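Local coordinates for protein PP1b (Porcine reproductive and respiratory syndrome virus, PDB 6JDR) that probably hydrolyses ATP to unwind RNA and DNA duplexes with 5' to 3' polarity, as the zinc-binding helicase piece of the viral replicase polyprotein, at residues Q164-Y170 and C217-F223; H174-L178 and T195-P200; L212-W216 and D234-L238; N282-I287 and F381-K386. The protein carries 1 engineered substitution. All coordinates share one frame; numbering follows the deposited sequence.

Contact 1: Q164-Y170 and C217-F223; sequences QDGDVIY and CPGKNSF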
loop_
_atom_site.group_PDB
_atom_site.type_symbol
_atom_site.label_atom_id
_atom_site.label_comp_id
_atom_site.label_asym_id
_atom_site.label_seq_id
_atom_site.Cartn_x
_atom_site.Cartn_y
_atom_site.Cartn_z
ATOM N N GLN A 164 -6.031 7.174 -5.653
ATOM C CA GLN A 164 -7.216 7.701 -6.333
ATOM C C GLN A 164 -7.997 8.608 -5.390
ATOM O O GLN A 164 -7.753 8.614 -4.185
ATOM C CB GLN A 164 -8.119 6.559 -6.796
ATOM C CG GLN A 164 -7.423 5.519 -7.659
ATOM C CD GLN A 164 -8.349 4.391 -8.065
ATOM O OE1 GLN A 164 -9.469 4.629 -8.522
ATOM N NE2 GLN A 164 -7.888 3.155 -7.901
ATOM N N ASP A 165 -8.953 9.351 -5.938
ATOM C CA ASP A 165 -9.692 10.356 -5.169
ATOM C C ASP A 165 -10.547 9.783 -4.033
ATOM O O ASP A 165 -10.819 10.483 -3.057
ATOM C CB ASP A 165 -10.565 11.214 -6.096
ATOM C CG ASP A 165 -9.750 12.190 -6.940
ATOM O OD1 ASP A 165 -8.503 12.076 -6.972
ATOM O OD2 ASP A 165 -10.359 13.079 -7.574
ATOM N N GLY A 166 -10.966 8.526 -4.154
ATOM C CA GLY A 166 -11.762 7.876 -3.106
ATOM C C GLY A 166 -10.950 7.223 -1.994
ATOM O O GLY A 166 -11.513 6.762 -0.998
ATOM N N ASP A 167 -9.630 7.186 -2.155
ATOM C CA ASP A 167 -8.757 6.458 -1.237
ATOM C C ASP A 167 -8.447 7.233 0.041
ATOM O O ASP A 167 -8.706 8.434 0.134
ATOM C CB ASP A 167 -7.449 6.091 -1.943
ATOM C CG ASP A 167 -7.665 5.172 -3.126
ATOM O OD1 ASP A 167 -8.702 4.478 -3.163
ATOM O OD2 ASP A 167 -6.794 5.140 -4.021
ATOM N N VAL A 168 -7.891 6.519 1.018
ATOM C CA VAL A 168 -7.497 7.090 2.304
ATOM C C VAL A 168 -6.049 6.707 2.596
ATOM O O VAL A 168 -5.671 5.540 2.474
ATOM C CB VAL A 168 -8.395 6.581 3.452
ATOM C CG1 VAL A 168 -7.986 7.211 4.779
ATOM C CG2 VAL A 168 -9.859 6.872 3.155
ATOM N N ILE A 169 -5.244 7.695 2.977
ATOM C CA ILE A 169 -3.848 7.469 3.325
ATOM C C ILE A 169 -3.645 7.794 4.806
ATOM O O ILE A 169 -3.793 8.945 5.223
ATOM C CB ILE A 169 -2.909 8.319 2.444
ATOM C CG1 ILE A 169 -3.059 7.907 0.972
ATOM C CG2 ILE A 169 -1.458 8.164 2.886
ATOM C CD1 ILE A 169 -2.550 8.933 -0.019
ATOM N N TYR A 170 -3.325 6.770 5.596
ATOM C CA TYR A 170 -3.037 6.946 7.014
ATOM C C TYR A 170 -1.540 7.171 7.209
ATOM O O TYR A 170 -0.717 6.513 6.571
ATOM C CB TYR A 170 -3.503 5.733 7.818
ATOM C CG TYR A 170 -5.001 5.522 7.798
ATOM C CD1 TYR A 170 -5.827 6.188 8.696
ATOM C CD2 TYR A 170 -5.594 4.649 6.882
ATOM C CE1 TYR A 170 -7.198 5.996 8.685
ATOM C CE2 TYR A 170 -6.964 4.450 6.863
ATOM C CZ TYR A 170 -7.762 5.123 7.766
ATOM O OH TYR A 170 -9.126 4.931 7.757
ATOM N N CYS A 217 -11.565 5.676 9.148
ATOM C CA CYS A 217 -12.648 6.390 8.477
ATOM C C CYS A 217 -12.867 5.759 7.096
ATOM O O CYS A 217 -11.910 5.315 6.454
ATOM C CB CYS A 217 -12.351 7.895 8.385
ATOM S SG CYS A 217 -11.344 8.428 6.979
ATOM N N PRO A 218 -14.130 5.711 6.639
ATOM C CA PRO A 218 -14.474 4.921 5.455
ATOM C C PRO A 218 -13.833 5.435 4.167
ATOM O O PRO A 218 -13.643 6.641 3.999
ATOM C CB PRO A 218 -15.998 5.039 5.386
ATOM C CG PRO A 218 -16.299 6.342 6.037
ATOM C CD PRO A 218 -15.273 6.505 7.122
ATOM N N GLY A 219 -13.501 4.507 3.277
ATOM C CA GLY A 219 -12.890 4.829 1.996
ATOM C C GLY A 219 -12.872 3.608 1.097
ATOM O O GLY A 219 -13.352 2.539 1.481
ATOM N N LYS A 220 -12.318 3.763 -0.101
ATOM C CA LYS A 220 -12.255 2.658 -1.050
ATOM C C LYS A 220 -11.017 1.823 -0.749
ATOM O O LYS A 220 -11.129 0.738 -0.178
ATOM C CB LYS A 220 -12.282 3.168 -2.502
ATOM C CG LYS A 220 -13.373 4.195 -2.795
ATOM C CD LYS A 220 -14.752 3.765 -2.301
ATOM C CE LYS A 220 -15.763 4.897 -2.397
ATOM N NZ LYS A 220 -16.976 4.619 -1.577
ATOM N N ASN A 221 -9.842 2.334 -1.106
ATOM C CA ASN A 221 -8.585 1.687 -0.764
ATOM C C ASN A 221 -7.893 2.493 0.325
ATOM O O ASN A 221 -7.859 3.725 0.270
ATOM C CB ASN A 221 -7.680 1.564 -1.991
ATOM C CG ASN A 221 -8.327 0.773 -3.116
ATOM O OD1 ASN A 221 -8.934 -0.274 -2.885
ATOM N ND2 ASN A 221 -8.195 1.269 -4.344
ATOM N N SER A 222 -7.351 1.792 1.315
ATOM C CA SER A 222 -6.669 2.430 2.431
ATOM C C SER A 222 -5.179 2.141 2.356
ATOM O O SER A 222 -4.780 1.002 2.138
ATOM C CB SER A 222 -7.250 1.937 3.753
ATOM O OG SER A 222 -8.582 2.393 3.903
ATOM N N PHE A 223 -4.367 3.181 2.531
ATOM C CA PHE A 223 -2.912 3.059 2.495
ATOM C C PHE A 223 -2.307 3.435 3.842
ATOM O O PHE A 223 -2.881 4.228 4.591
ATOM C CB PHE A 223 -2.328 3.967 1.413
ATOM C CG PHE A 223 -2.715 3.580 0.014
ATOM C CD1 PHE A 223 -1.838 2.872 -0.790
ATOM C CD2 PHE A 223 -3.955 3.935 -0.502
ATOM C CE1 PHE A 223 -2.189 2.516 -2.080
ATOM C CE2 PHE A 223 -4.314 3.584 -1.794
ATOM C CZ PHE A 223 -3.429 2.872 -2.585
#
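Val168 and Ile169 run parallel to Ser222 and Phe223, and here the packing is tight. Three backbone bonds join the two strands. Val168 N gives to Asn221 O, Phe223 N to Val168 O at 2.7 Å, and Tyr170 N to Phe223 O. Ile169 CG1 meets Phe223 CB at 4.0 Å on one side of the sheet. Val168 and Ser222 share the other side. There Val168 CG1 lies over one face of the Tyr170 ring, while Ser222 OG lies at the edge of that ring. Val168 CG2 reaches Gly219 CA at 3.8 Å. The Tyr170 hydroxyl accepts Cys217 N at 2.9 Å, nearly straight at 175°. These are neighbouring strands of the parallel sheet of the P-loop helicase core. The chain runs on from Phe223 to Asp225 and Glu226, a pair consistent with a Walker B motif. The end at 164-167 is looser and nearer solvent. It is a type I turn, and Gly166 O accepts Lys220 N from above its carbonyl plane. The buried Asp167 carboxylate is gripped twice: OD1 by Asn221 N at 3.2 Å and OD2 by Gln164 N at 2.7 Å. Both donors stand out of the carboxylate plane. Asp167 OD2 also lies at the Phe223 ring edge, 3.7 Å from CE2. Gln164, Lys220 and Asn221 are exposed. Lys220 CG lies 3.6 Å from Gly166 O; the chain then bends (chi2 -49°) and leads away.

Contact 2: H174-L178 and T195-P200; sequences HQTML and TTLQFP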
loop_
_atom_site.group_PDB
_atom_site.type_symbol
_atom_site.label_atom_id
_atom_site.label_comp_id
_atom_site.label_asym_id
_atom_site.label_seq_id
_atom_site.Cartn_x
_atom_site.Cartn_y
_atom_site.Cartn_z
ATOM N N HIS A 174 2.430 14.396 12.387
ATOM C CA HIS A 174 2.063 15.664 11.749
ATOM C C HIS A 174 2.956 15.944 10.546
ATOM O O HIS A 174 2.481 16.397 9.508
ATOM C CB HIS A 174 2.176 16.818 12.747
ATOM C CG HIS A 174 1.129 16.799 13.814
ATOM N ND1 HIS A 174 0.938 17.848 14.685
ATOM C CD2 HIS A 174 0.205 15.865 14.142
ATOM C CE1 HIS A 174 -0.047 17.555 15.516
ATOM N NE2 HIS A 174 -0.510 16.358 15.207
ATOM N N GLN A 175 4.246 15.669 10.702
ATOM C CA GLN A 175 5.223 15.957 9.670
ATOM C C GLN A 175 5.044 15.053 8.461
ATOM O O GLN A 175 5.071 15.531 7.326
ATOM C CB GLN A 175 6.645 15.814 10.221
ATOM C CG GLN A 175 7.729 16.291 9.262
ATOM C CD GLN A 175 7.534 17.736 8.837
ATOM O OE1 GLN A 175 7.314 18.617 9.672
ATOM N NE2 GLN A 175 7.609 17.987 7.536
ATOM N N THR A 176 4.862 13.755 8.699
ATOM C CA THR A 176 4.642 12.803 7.608
ATOM C C THR A 176 3.330 13.132 6.902
ATOM O O THR A 176 3.247 13.076 5.684
ATOM C CB THR A 176 4.656 11.332 8.088
ATOM O OG1 THR A 176 3.664 11.128 9.103
ATOM C CG2 THR A 176 6.032 10.958 8.641
ATOM N N MET A 177 2.316 13.506 7.675
ATOM C CA MET A 177 1.069 14.020 7.113
ATOM C C MET A 177 1.311 15.220 6.195
ATOM O O MET A 177 0.725 15.294 5.115
ATOM C CB MET A 177 0.094 14.415 8.231
ATOM C CG MET A 177 -1.254 14.907 7.737
ATOM S SD MET A 177 -2.376 15.294 9.088
ATOM C CE MET A 177 -3.814 15.857 8.183
ATOM N N LEU A 178 2.164 16.149 6.628
ATOM C CA LEU A 178 2.494 17.335 5.830
ATOM C C LEU A 178 3.286 16.966 4.577
ATOM O O LEU A 178 3.021 17.490 3.493
ATOM C CB LEU A 178 3.279 18.354 6.667
ATOM C CG LEU A 178 3.627 19.701 6.013
ATOM C CD1 LEU A 178 2.385 20.413 5.491
ATOM C CD2 LEU A 178 4.371 20.589 7.003
ATOM N N THR A 195 -0.931 21.581 16.363
ATOM C CA THR A 195 0.236 21.365 15.510
ATOM C C THR A 195 1.111 22.611 15.434
ATOM O O THR A 195 0.627 23.733 15.569
ATOM C CB THR A 195 -0.150 20.925 14.085
ATOM O OG1 THR A 195 1.042 20.631 13.348
ATOM C CG2 THR A 195 -0.943 22.013 13.349
ATOM N N THR A 196 2.400 22.394 15.203
ATOM C CA THR A 196 3.374 23.469 15.116
ATOM C C THR A 196 3.937 23.587 13.692
ATOM O O THR A 196 5.026 24.119 13.487
ATOM C CB THR A 196 4.514 23.225 16.121
ATOM O OG1 THR A 196 5.144 21.971 15.841
ATOM C CG2 THR A 196 3.971 23.191 17.536
ATOM N N LEU A 197 3.183 23.089 12.715
ATOM C CA LEU A 197 3.577 23.141 11.309
ATOM C C LEU A 197 2.663 24.098 10.556
ATOM O O LEU A 197 1.585 24.441 11.035
ATOM C CB LEU A 197 3.482 21.753 10.677
ATOM C CG LEU A 197 4.111 20.585 11.437
ATOM C CD1 LEU A 197 3.962 19.308 10.629
ATOM C CD2 LEU A 197 5.576 20.851 11.746
ATOM N N GLN A 198 3.105 24.523 9.377
ATOM C CA GLN A 198 2.301 25.376 8.509
ATOM C C GLN A 198 1.612 24.508 7.461
ATOM O O GLN A 198 2.213 24.138 6.452
ATOM C CB GLN A 198 3.178 26.437 7.832
ATOM C CG GLN A 198 4.014 27.278 8.788
ATOM C CD GLN A 198 3.177 28.074 9.775
ATOM O OE1 GLN A 198 2.022 28.410 9.501
ATOM N NE2 GLN A 198 3.760 28.387 10.931
ATOM N N PHE A 199 0.355 24.169 7.719
ATOM C CA PHE A 199 -0.422 23.346 6.795
ATOM C C PHE A 199 -1.041 24.222 5.713
ATOM O O PHE A 199 -1.535 25.310 6.014
ATOM C CB PHE A 199 -1.542 22.601 7.530
ATOM C CG PHE A 199 -1.111 21.303 8.159
ATOM C CD1 PHE A 199 -0.520 21.284 9.416
ATOM C CD2 PHE A 199 -1.328 20.096 7.504
ATOM C CE1 PHE A 199 -0.139 20.089 10.001
ATOM C CE2 PHE A 199 -0.949 18.898 8.085
ATOM C CZ PHE A 199 -0.354 18.894 9.335
ATOM N N PRO A 200 -1.019 23.753 4.450
ATOM C CA PRO A 200 -1.807 24.400 3.398
ATOM C C PRO A 200 -3.312 24.276 3.621
ATOM O O PRO A 200 -3.754 23.683 4.608
ATOM C CB PRO A 200 -1.415 23.628 2.134
ATOM C CG PRO A 200 -0.073 23.069 2.429
ATOM C CD PRO A 200 -0.082 22.759 3.897
HETATM O O HOH W 1 3.132 19.407 15.391
#
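The His174 ring and the Thr195 side chain meet at a slant. Thr195 OG1 donates to His174 ND1 at 3.1 Å, but it stands 39° out of the ring plane. Water 1 also bonds His174 ND1, at 2.8 Å, and accepts Thr196 N. The water thus bridges the helix to the loop beside the direct bond. Leu197, two residues after Thr195, points at the helix. Its CD1 lies 3.5 Å from His174 O and packs against Leu178 CD2, the two leucines meeting at an angle. Gln175 bends at chi2 and crosses Leu197 at about a right angle. Gln175 OE1 lies near Leu197 CD2, while its NE2 is bonded to Asp179. Phe199 is touched from two directions. Leu178 CD1 stands obliquely off the ring, 4.2 Å above its plane and out toward the rim, and it also meets Pro200 CD at 3.8 Å. Met177 is fully extended, with all three torsions near 180°. It crosses Phe199 at about a right angle, and its SD lies 5.1 Å from the ring centroid in an oblique Met-aromatic contact. The loop thereby covers the start of helix 174-184. This helix links parallel strands 168-171 and 208-211 in a beta-alpha-beta crossover of the helicase core. His174 and Met177 also touch strand 208-211, through Ile211 and Val209.

Contact 3: L212-W216 and D234-L238; sequences LAGGW and DVLRL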
loop_
_atom_site.group_PDB
_atom_site.type_symbol
_atom_site.label_atom_id
_atom_site.label_comp_id
_atom_site.label_asym_id
_atom_site.label_seq_id
_atom_site.Cartn_x
_atom_site.Cartn_y
_atom_site.Cartn_z
ATOM N N LEU A 212 -2.867 8.877 11.756
ATOM C CA LEU A 212 -3.112 7.489 12.156
ATOM C C LEU A 212 -3.861 7.366 13.489
ATOM O O LEU A 212 -4.775 6.548 13.610
ATOM C CB LEU A 212 -1.791 6.714 12.207
ATOM C CG LEU A 212 -1.842 5.236 12.610
ATOM C CD1 LEU A 212 -2.761 4.438 11.703
ATOM C CD2 LEU A 212 -0.447 4.637 12.606
ATOM N N ALA A 213 -3.489 8.191 14.471
ATOM C CA ALA A 213 -4.122 8.164 15.802
ATOM C C ALA A 213 -5.628 8.465 15.793
ATOM O O ALA A 213 -6.336 8.078 16.721
ATOM C CB ALA A 213 -3.408 9.122 16.744
ATOM N N GLY A 214 -6.110 9.151 14.758
ATOM C CA GLY A 214 -7.534 9.450 14.612
ATOM C C GLY A 214 -8.425 8.231 14.411
ATOM O O GLY A 214 -9.622 8.286 14.692
ATOM N N GLY A 215 -7.852 7.136 13.918
ATOM C CA GLY A 215 -8.590 5.885 13.754
ATOM C C GLY A 215 -9.249 5.763 12.393
ATOM O O GLY A 215 -9.095 6.633 11.539
ATOM N N TRP A 216 -10.001 4.682 12.207
ATOM C CA TRP A 216 -10.567 4.337 10.902
ATOM C C TRP A 216 -11.631 5.324 10.429
ATOM O O TRP A 216 -12.476 5.759 11.211
ATOM C CB TRP A 216 -11.173 2.932 10.947
ATOM C CG TRP A 216 -11.722 2.469 9.631
ATOM C CD1 TRP A 216 -11.009 2.139 8.517
ATOM C CD2 TRP A 216 -13.100 2.284 9.295
ATOM N NE1 TRP A 216 -11.856 1.762 7.504
ATOM C CE2 TRP A 216 -13.147 1.840 7.957
ATOM C CE3 TRP A 216 -14.299 2.451 9.994
ATOM C CZ2 TRP A 216 -14.348 1.558 7.301
ATOM C CZ3 TRP A 216 -15.494 2.171 9.344
ATOM C CH2 TRP A 216 -15.508 1.730 8.009
ATOM N N ASP A 234 -2.572 1.291 16.861
ATOM C CA ASP A 234 -3.358 1.986 15.839
ATOM C C ASP A 234 -3.446 1.172 14.551
ATOM O O ASP A 234 -4.467 1.192 13.870
ATOM C CB ASP A 234 -2.770 3.363 15.525
ATOM C CG ASP A 234 -2.988 4.359 16.636
ATOM O OD1 ASP A 234 -3.947 4.194 17.414
ATOM O OD2 ASP A 234 -2.207 5.323 16.732
ATOM N N VAL A 235 -2.374 0.463 14.218
ATOM C CA VAL A 235 -2.368 -0.375 13.027
ATOM C C VAL A 235 -3.372 -1.518 13.188
ATOM O O VAL A 235 -4.104 -1.849 12.251
ATOM C CB VAL A 235 -0.958 -0.920 12.718
ATOM C CG1 VAL A 235 -1.011 -2.000 11.649
ATOM C CG2 VAL A 235 -0.052 0.218 12.275
ATOM N N LEU A 236 -3.409 -2.105 14.381
ATOM C CA LEU A 236 -4.379 -3.152 14.678
ATOM C C LEU A 236 -5.819 -2.629 14.641
ATOM O O LEU A 236 -6.726 -3.350 14.233
ATOM C CB LEU A 236 -4.079 -3.795 16.028
ATOM C CG LEU A 236 -2.792 -4.616 16.123
ATOM C CD1 LEU A 236 -2.673 -5.206 17.517
ATOM C CD2 LEU A 236 -2.763 -5.717 15.073
ATOM N N ARG A 237 -6.022 -1.381 15.063
ATOM C CA ARG A 237 -7.337 -0.739 14.959
ATOM C C ARG A 237 -7.809 -0.681 13.509
ATOM O O ARG A 237 -8.950 -1.032 13.216
ATOM C CB ARG A 237 -7.320 0.673 15.548
ATOM C CG ARG A 237 -7.306 0.729 17.066
ATOM C CD ARG A 237 -7.278 2.172 17.558
ATOM N NE ARG A 237 -7.327 2.261 19.019
ATOM C CZ ARG A 237 -6.378 2.776 19.808
ATOM N NH1 ARG A 237 -5.248 3.287 19.315
ATOM N NH2 ARG A 237 -6.571 2.789 21.124
ATOM N N LEU A 238 -6.929 -0.241 12.610
ATOM C CA LEU A 238 -7.243 -0.183 11.180
ATOM C C LEU A 238 -7.511 -1.572 10.608
ATOM O O LEU A 238 -8.533 -1.801 9.965
ATOM C CB LEU A 238 -6.103 0.466 10.394
ATOM C CG LEU A 238 -5.805 1.947 10.650
ATOM C CD1 LEU A 238 -4.713 2.422 9.703
ATOM C CD2 LEU A 238 -7.055 2.806 10.507
HETATM O O HOH W 2 -5.715 6.348 18.895
#
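Asp234 OD1 is held by two partners. Water 2 donates to it at 3.2 Å and also donates to Ala213 O at 2.8 Å, so it ties the helix to the loop. Arg237, one turn further along the helix, forms a salt bridge to the same oxygen through NH1. That bond is modelled very short, and its exact length is doubtful. Arg237 NH2 has a second partner in Thr128 O. The other carboxylate oxygen, Asp234 OD2, faces the backbone of the loop at 3.6 Å from Ala213 CA. The rest of the contact is apolar. Leu212 slants across Asp234, with its CG 3.6 Å from Asp234 CB. Leu212 CG is trans to the backbone N (chi1 180°), which carries CD1 to Leu238. The CD1 methyls of Leu212 and Leu238 are modelled 3.4 Å apart, closer than methyls normally pack and so doubtful. The second methyl of Leu238, CD2, lies 3.9 Å from Trp216 CA and near the plane of the indole, at its edge. Gly215 N bonds back to Leu212 O, and Gly215 then turns the chain with a positive phi of 90°. The loop connects strands 208-211 and 222-224 of the parallel sheet, and helix 232-239 follows strand 222-224. Leu238 and Trp216 both also rest on Tyr170 of strand 168-171, while Leu236 of the same helix reaches helix 63-67.

Contact 4: N282-I287 and F381-K386; sequences NICDAI and FDLPAK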
loop_
_atom_site.group_PDB
_atom_site.type_symbol
_atom_site.label_atom_id
_atom_site.label_comp_id
_atom_site.label_asym_id
_atom_site.label_seq_id
_atom_site.Cartn_x
_atom_site.Cartn_y
_atom_site.Cartn_z
ATOM N N ASN A 282 5.803 1.016 -19.475
ATOM C CA ASN A 282 4.984 0.163 -20.347
ATOM C C ASN A 282 5.667 -1.163 -20.698
ATOM O O ASN A 282 4.999 -2.190 -20.846
ATOM C CB ASN A 282 4.595 0.909 -21.629
ATOM C CG ASN A 282 5.801 1.386 -22.424
ATOM O OD1 ASN A 282 6.773 1.897 -21.861
ATOM N ND2 ASN A 282 5.740 1.226 -23.741
ATOM N N ILE A 283 6.994 -1.132 -20.816
ATOM C CA ILE A 283 7.778 -2.336 -21.068
ATOM C C ILE A 283 7.825 -3.178 -19.802
ATOM O O ILE A 283 7.574 -4.384 -19.847
ATOM C CB ILE A 283 9.223 -2.012 -21.513
ATOM C CG1 ILE A 283 9.228 -1.143 -22.776
ATOM C CG2 ILE A 283 10.015 -3.296 -21.744
ATOM C CD1 ILE A 283 8.439 -1.715 -23.933
ATOM N N CYS A 284 8.148 -2.536 -18.678
ATOM C CA CYS A 284 8.137 -3.191 -17.367
ATOM C C CYS A 284 6.827 -3.949 -17.127
ATOM O O CYS A 284 6.840 -5.083 -16.655
ATOM C CB CYS A 284 8.359 -2.165 -16.248
ATOM S SG CYS A 284 10.020 -1.451 -16.171
ATOM N N ASP A 285 5.705 -3.321 -17.468
ATOM C CA ASP A 285 4.384 -3.940 -17.323
ATOM C C ASP A 285 4.225 -5.209 -18.166
ATOM O O ASP A 285 3.686 -6.213 -17.692
ATOM C CB ASP A 285 3.279 -2.940 -17.697
ATOM C CG ASP A 285 3.170 -1.779 -16.711
ATOM O OD1 ASP A 285 3.863 -1.798 -15.665
ATOM O OD2 ASP A 285 2.382 -0.845 -16.985
ATOM N N ALA A 286 4.690 -5.159 -19.414
ATOM C CA ALA A 286 4.561 -6.292 -20.332
ATOM C C ALA A 286 5.412 -7.471 -19.882
ATOM O O ALA A 286 4.982 -8.617 -19.974
ATOM C CB ALA A 286 4.935 -5.878 -21.747
ATOM N N ILE A 287 6.612 -7.184 -19.383
ATOM C CA ILE A 287 7.549 -8.235 -18.982
ATOM C C ILE A 287 7.331 -8.742 -17.554
ATOM O O ILE A 287 7.926 -9.752 -17.161
ATOM C CB ILE A 287 9.023 -7.795 -19.159
ATOM C CG1 ILE A 287 9.419 -6.698 -18.162
ATOM C CG2 ILE A 287 9.267 -7.324 -20.588
ATOM C CD1 ILE A 287 10.904 -6.392 -18.154
ATOM N N PHE A 381 2.755 -11.824 -25.470
ATOM C CA PHE A 381 2.906 -10.613 -24.675
ATOM C C PHE A 381 1.705 -9.695 -24.798
ATOM O O PHE A 381 1.027 -9.678 -25.825
ATOM C CB PHE A 381 4.147 -9.844 -25.127
ATOM C CG PHE A 381 5.387 -10.192 -24.366
ATOM C CD1 PHE A 381 6.133 -11.310 -24.701
ATOM C CD2 PHE A 381 5.811 -9.399 -23.313
ATOM C CE1 PHE A 381 7.281 -11.633 -23.998
ATOM C CE2 PHE A 381 6.955 -9.713 -22.608
ATOM C CZ PHE A 381 7.694 -10.831 -22.952
ATOM N N ASP A 382 1.458 -8.935 -23.733
ATOM C CA ASP A 382 0.540 -7.807 -23.766
ATOM C C ASP A 382 1.400 -6.562 -23.877
ATOM O O ASP A 382 2.037 -6.145 -22.907
ATOM C CB ASP A 382 -0.320 -7.761 -22.501
ATOM C CG ASP A 382 -1.246 -8.959 -22.381
ATOM O OD1 ASP A 382 -1.381 -9.503 -21.263
ATOM O OD2 ASP A 382 -1.839 -9.362 -23.408
ATOM N N LEU A 383 1.444 -5.993 -25.076
ATOM C CA LEU A 383 2.271 -4.824 -25.344
ATOM C C LEU A 383 1.497 -3.843 -26.217
ATOM O O LEU A 383 1.568 -3.916 -27.446
ATOM C CB LEU A 383 3.577 -5.247 -26.023
ATOM C CG LEU A 383 4.609 -4.146 -26.264
ATOM C CD1 LEU A 383 5.140 -3.584 -24.954
ATOM C CD2 LEU A 383 5.747 -4.685 -27.115
ATOM N N PRO A 384 0.741 -2.926 -25.586
ATOM C CA PRO A 384 -0.052 -1.975 -26.364
ATOM C C PRO A 384 0.809 -0.938 -27.076
ATOM O O PRO A 384 1.930 -0.658 -26.648
ATOM C CB PRO A 384 -0.948 -1.296 -25.311
ATOM C CG PRO A 384 -0.750 -2.048 -24.036
ATOM C CD PRO A 384 0.584 -2.717 -24.135
ATOM N N ALA A 385 0.279 -0.382 -28.160
ATOM C CA ALA A 385 0.953 0.689 -28.882
ATOM C C ALA A 385 0.994 1.937 -28.009
ATOM O O ALA A 385 -0.038 2.377 -27.497
ATOM C CB ALA A 385 0.235 0.982 -30.191
ATOM N N LYS A 386 2.191 2.491 -27.842
ATOM C CA LYS A 386 2.419 3.670 -27.013
ATOM C C LYS A 386 3.252 4.682 -27.789
ATOM O O LYS A 386 4.375 4.384 -28.197
ATOM C CB LYS A 386 3.141 3.285 -25.713
ATOM C CG LYS A 386 2.309 3.427 -24.444
ATOM C CD LYS A 386 1.059 2.559 -24.450
ATOM C CE LYS A 386 0.410 2.526 -23.073
ATOM N NZ LYS A 386 -0.964 1.953 -23.104
#
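Helix 281-287 connects strands 270-276 and 294-297 of the first parallel sheet; the loop 381-386 follows strand 367-371 of the second. Ala286 points at the loop. Its CB lies 3.1 Å from Asp382 O, so the helix and the loop backbone come very close. The same methyl sits at the edge of the Phe381 ring, in its plane. Ile287 CG2 also meets that edge, 3.9 Å from Phe381 CE2. Ala286 O approaches the ring obliquely, 3.5 Å from Phe381 CE2. Leu383 CD1 touches both Ile283 CD1 and Ala286 CB, 3.9 Å from each. Leu383 is placed there by chi1 of -175°, with CG opposite the backbone N. At the helix start, Asn282 and Lys386 slide past each other in opposite directions. Asn282 ND2 lies 3.9 Å from Lys386 CB, and it is bonded to Thr302 O. No hydrogen bond crosses the contact. Phe381 has a cation-pi partner in Arg354, and Ile283 and Leu383 both touch Ile361 of helix 354-361. So a helix of the first sheet packs on a loop and helix 354-361 of the second, consistent with the joint between the two RecA-like domains of superfamily 1 helicases.

How the contacts relate
From the N terminus, the chain enters contact 1 at strand 168-171 and goes straight on into helix 174-184. Contact 2 closes first, when 195-200 returns to that helix. It lies wholly within the longer loop that contact 1 closes at 217-223. Contact 3 opens at 212-216, before contact 1 closes, and ends at 234-238, so contacts 1 and 3 cross. They also touch, since Tyr170 packs on Trp216, Gly215, Leu212 and Leu238. Together contacts 1 to 3 tie strands, helices and connecting loops round one parallel sheet. Contact 4 comes later, in series, its centre about 28 Å from that of contact 1, and ties helix 281-287 of the first sheet to the loop after strand 367-371 of the second.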